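Local coordinates for protein (sliding clamp) (PDB 1B77), which encircles DNA as a ring-shaped trimer and tethers the phage replicative DNA polymerase to its template, making synthesis processive, at the interface of chains A and B. Sequence-based numbering; all coordinates share one arbitrary frame. Chains: chain A/B, Protein (sliding clamp).

Contact 1: the interface of chains A and B. Residues chain A 87-90; chain B 125, 165-167.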
# COMPACT_ATOMS: atom_id res chain seq x y z
N ARG A 87 -24.59 17.70 11.20
CA ARG A 87 -24.26 18.49 12.39
C ARG A 87 -22.96 19.28 12.24
O ARG A 87 -22.47 19.86 13.21
CB ARG A 87 -24.08 17.60 13.62
CG ARG A 87 -25.04 16.46 13.77
CD ARG A 87 -24.32 15.16 13.46
NE ARG A 87 -24.96 14.00 14.07
CZ ARG A 87 -24.56 12.75 13.89
NH1 ARG A 87 -23.52 12.49 13.12
NH2 ARG A 87 -25.21 11.74 14.49
N SER A 88 -22.39 19.31 11.04
CA SER A 88 -21.14 20.02 10.85
C SER A 88 -21.11 20.79 9.55
O SER A 88 -22.00 20.65 8.71
CB SER A 88 -19.98 19.03 10.90
OG SER A 88 -20.17 18.00 9.95
N THR A 89 -20.06 21.58 9.39
CA THR A 89 -19.86 22.39 8.20
C THR A 89 -18.38 22.36 7.81
O THR A 89 -17.50 22.42 8.67
CB THR A 89 -20.29 23.86 8.46
OG1 THR A 89 -21.65 23.89 8.90
CG2 THR A 89 -20.15 24.70 7.20
N VAL A 90 -18.11 22.25 6.52
CA VAL A 90 -16.74 22.24 6.04
C VAL A 90 -16.58 23.41 5.08
O VAL A 90 -17.37 23.56 4.14
CB VAL A 90 -16.39 20.94 5.27
CG1 VAL A 90 -14.98 21.06 4.67
CG2 VAL A 90 -16.47 19.73 6.19
N GLN B 125 -15.25 11.96 11.89
CA GLN B 125 -15.22 13.02 10.89
C GLN B 125 -14.21 14.11 11.28
O GLN B 125 -13.46 14.59 10.43
CB GLN B 125 -16.61 13.64 10.72
CG GLN B 125 -16.68 14.62 9.56
CD GLN B 125 -18.02 15.33 9.49
OE1 GLN B 125 -18.32 16.21 10.29
NE2 GLN B 125 -18.84 14.92 8.52
N TYR B 165 -13.55 24.34 9.69
CA TYR B 165 -14.47 23.27 10.04
C TYR B 165 -15.18 23.66 11.33
O TYR B 165 -14.63 24.40 12.16
CB TYR B 165 -13.72 21.96 10.24
CG TYR B 165 -14.55 20.80 10.74
CD1 TYR B 165 -15.50 20.19 9.93
CD2 TYR B 165 -14.34 20.28 12.02
CE1 TYR B 165 -16.21 19.07 10.37
CE2 TYR B 165 -15.05 19.17 12.47
CZ TYR B 165 -15.98 18.56 11.64
OH TYR B 165 -16.65 17.44 12.08
N SER B 166 -16.39 23.15 11.49
CA SER B 166 -17.17 23.41 12.68
C SER B 166 -18.10 22.23 12.93
O SER B 166 -18.80 21.77 12.02
CB SER B 166 -17.98 24.69 12.49
OG SER B 166 -18.58 25.05 13.72
N LEU B 167 -18.08 21.72 14.16
CA LEU B 167 -18.92 20.59 14.54
C LEU B 167 -19.70 20.95 15.79
O LEU B 167 -19.13 21.45 16.76
CB LEU B 167 -18.05 19.36 14.81
CG LEU B 167 -18.74 18.15 15.47
CD1 LEU B 167 -19.60 17.41 14.44
CD2 LEU B 167 -17.69 17.22 16.05
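The side-chain carbonyl oxygen of B:Gln125, OE1, is gripped by two hydroxyls, one from each chain. From across the interface A:Ser88 OG donates a hydrogen bond of 2.6 Å to B:Gln125 OE1, tilted 16° from the plane of the amide. From its own chain B:Tyr165 OH, the phenol, donates to the same B:Gln125 OE1 at 2.7 Å, in the carbonyl plane and on a lone pair, while the oxygen lies at the edge of the tyrosine ring and in its plane. This second bond probably helps to hold the amide with its oxygen towards the serine, so the two subunits share a polar acceptor. B:Gln125 comes from helix 120-133 and reaches towards the paired strands on an extended chain, with CG anti to the backbone N (chi1 -172°). The serine hydroxyl points towards it because OG sits between its own backbone N and carbonyl carbon (chi1 55°).

Beside this cluster, strand 88-92 of chain A runs antiparallel to strand 165-171 of chain B, the edge-to-edge pairing by which sliding-clamp subunits continue a beta-sheet across their junction. A:Thr89 and B:Ser166 bond reciprocally: A:Thr89 N donates to B:Ser166 O at 2.9 Å, and B:Ser166 N returns a bond to A:Thr89 O at 3.1 Å. A:Ser88 faces B:Leu167 and A:Val90 faces B:Tyr165 in the same ladder.

The tyrosine side chain lies along the chain A strand, its CD1–CE1 side turned to it. B:Tyr165 CE1 packs against A:Ser88 CB at 3.8 Å, and CD1 of the same ring meets A:Val90 CG2, the methyl beside that valine's backbone N. Farther along, B:Leu167 uses one branch of its fork, CD1, to touch A:Ser88 CB at 3.9 Å.

Contact 2: the interface of chains A and B. Residues chain A 63, 90-92; chain B 129, 132-133, 164.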
# COMPACT_ATOMS: atom_id res chain seq x y z
N ILE A 63 -12.56 15.36 0.39
CA ILE A 63 -13.27 15.92 1.53
C ILE A 63 -14.77 15.59 1.47
O ILE A 63 -15.42 15.42 2.51
CB ILE A 63 -13.04 17.45 1.60
CG1 ILE A 63 -11.89 17.74 2.57
CG2 ILE A 63 -14.31 18.18 2.01
CD1 ILE A 63 -12.17 17.29 3.98
N VAL A 90 -18.11 22.25 6.52
CA VAL A 90 -16.74 22.24 6.04
C VAL A 90 -16.58 23.41 5.08
O VAL A 90 -17.37 23.56 4.14
CB VAL A 90 -16.39 20.94 5.27
CG1 VAL A 90 -14.98 21.06 4.67
CG2 VAL A 90 -16.47 19.73 6.19
N TYR A 91 -15.57 24.24 5.31
CA TYR A 91 -15.32 25.36 4.41
C TYR A 91 -14.11 25.02 3.57
O TYR A 91 -13.13 24.46 4.07
CB TYR A 91 -15.07 26.65 5.21
CG TYR A 91 -16.23 27.03 6.10
CD1 TYR A 91 -17.39 27.59 5.56
CD2 TYR A 91 -16.17 26.83 7.47
CE1 TYR A 91 -18.46 27.94 6.38
CE2 TYR A 91 -17.23 27.17 8.30
CZ TYR A 91 -18.38 27.72 7.75
OH TYR A 91 -19.43 28.04 8.58
N TRP A 92 -14.18 25.32 2.27
CA TRP A 92 -13.08 25.04 1.36
C TRP A 92 -12.76 26.31 0.57
O TRP A 92 -13.66 27.02 0.12
CB TRP A 92 -13.47 23.89 0.41
CG TRP A 92 -12.30 23.35 -0.38
CD1 TRP A 92 -11.84 23.80 -1.58
CD2 TRP A 92 -11.44 22.27 0.00
NE1 TRP A 92 -10.74 23.07 -1.97
CE2 TRP A 92 -10.47 22.12 -1.01
CE3 TRP A 92 -11.39 21.41 1.11
CZ2 TRP A 92 -9.47 21.15 -0.96
CZ3 TRP A 92 -10.38 20.44 1.17
CH2 TRP A 92 -9.44 20.32 0.13
N VAL B 129 -11.42 14.88 8.63
CA VAL B 129 -11.41 16.20 8.01
C VAL B 129 -10.15 16.99 8.31
O VAL B 129 -9.58 17.63 7.42
CB VAL B 129 -12.64 17.02 8.44
CG1 VAL B 129 -12.50 18.44 7.95
CG2 VAL B 129 -13.91 16.41 7.86
N GLY B 132 -7.49 16.28 5.86
CA GLY B 132 -7.75 16.82 4.54
C GLY B 132 -7.72 18.34 4.42
O GLY B 132 -7.51 18.87 3.33
N LEU B 133 -7.93 19.04 5.53
CA LEU B 133 -7.95 20.50 5.55
C LEU B 133 -6.73 21.14 6.20
O LEU B 133 -6.68 22.36 6.36
CB LEU B 133 -9.19 21.01 6.29
CG LEU B 133 -10.60 20.77 5.76
CD1 LEU B 133 -11.59 21.20 6.84
CD2 LEU B 133 -10.83 21.56 4.48
N LYS B 164 -12.08 26.49 9.50
CA LYS B 164 -12.15 25.71 8.27
C LYS B 164 -13.12 24.54 8.45
O LYS B 164 -13.48 23.85 7.49
CB LYS B 164 -10.75 25.19 7.93
CG LYS B 164 -9.69 26.29 7.95
CD LYS B 164 -8.29 25.78 7.67
CE LYS B 164 -8.06 25.54 6.19
NZ LYS B 164 -6.66 25.10 5.94
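A:Tyr91 N, in strand 88-92, donates a nearly straight hydrogen bond to B:Lys164 O, 3.1 Å away, but approaches from above the carbonyl plane, 46° out of it. In this subunit junction of the sliding-clamp family, the bond extends the strand pairing to the residue just ahead of strand 165-171. On the helix side of the strands, the end of helix 120-133 of chain B meets apolar side chains of chain A.

B:Leu133, the last residue of that helix, pushes its forked tip between two chain A side chains. B:Leu133 CD2 meets the CE3–CZ3 side of the indole obliquely, beside the ring and not over its centre, 3.4 Å from A:Trp92 CE3, a tight fit. The other branch, B:Leu133 CD1, meets A:Val90 CG1 at 4.0 Å. Because CG of the leucine stands anti to its carbonyl carbon (chi1 -66°), the fork leaves the helix end towards chain A. The indole extends from its strand on the side that faces the helix, CG anti to the backbone N (chi1 -168°). This carries the benzo ring atom A:Trp92 CZ3 to within 3.9 Å of B:Gly132 O, the backbone oxygen near the helix end.

A:Ile63, from helix 57-64, reaches over from chain A with its terminal methyl. A:Ile63 CD1 makes a looser contact with B:Val129 CG1 at 4.2 Å, the two side chains crossing at about a right angle one helical turn before B:Leu133.

B:Lys164 also ties the two parts of chain B together. Its side chain runs back to the helix end, where the side-chain nitrogen B:Lys164 NZ donates to B:Leu133 O at 2.8 Å, nearly along the C=O axis. This second-shell bond probably steadies the helix terminus that presents the leucine. On the opposite side of the chain A strand from the indole, ring carbon A:Tyr91 CD2 passes 3.9 Å from B:Lys164 C.

Contacts 1 and 2 are neighbouring stretches of one subunit junction, with C-alpha centres about 9 Å apart. Both use strand 88-92 of chain A and helix 120-133 of chain B, and A:Val90 belongs to both, turning one methyl to each. Contact 1 supplies most of the strand ladder and a polar cluster; contact 2 adds the apolar seam beside it, joined by helix 57-64. The N-terminal half of one subunit thereby meets the C-terminal half of the next. This head-to-tail pairing is no exact two-fold, and its repetition among the three copies suits closure of a ring around DNA.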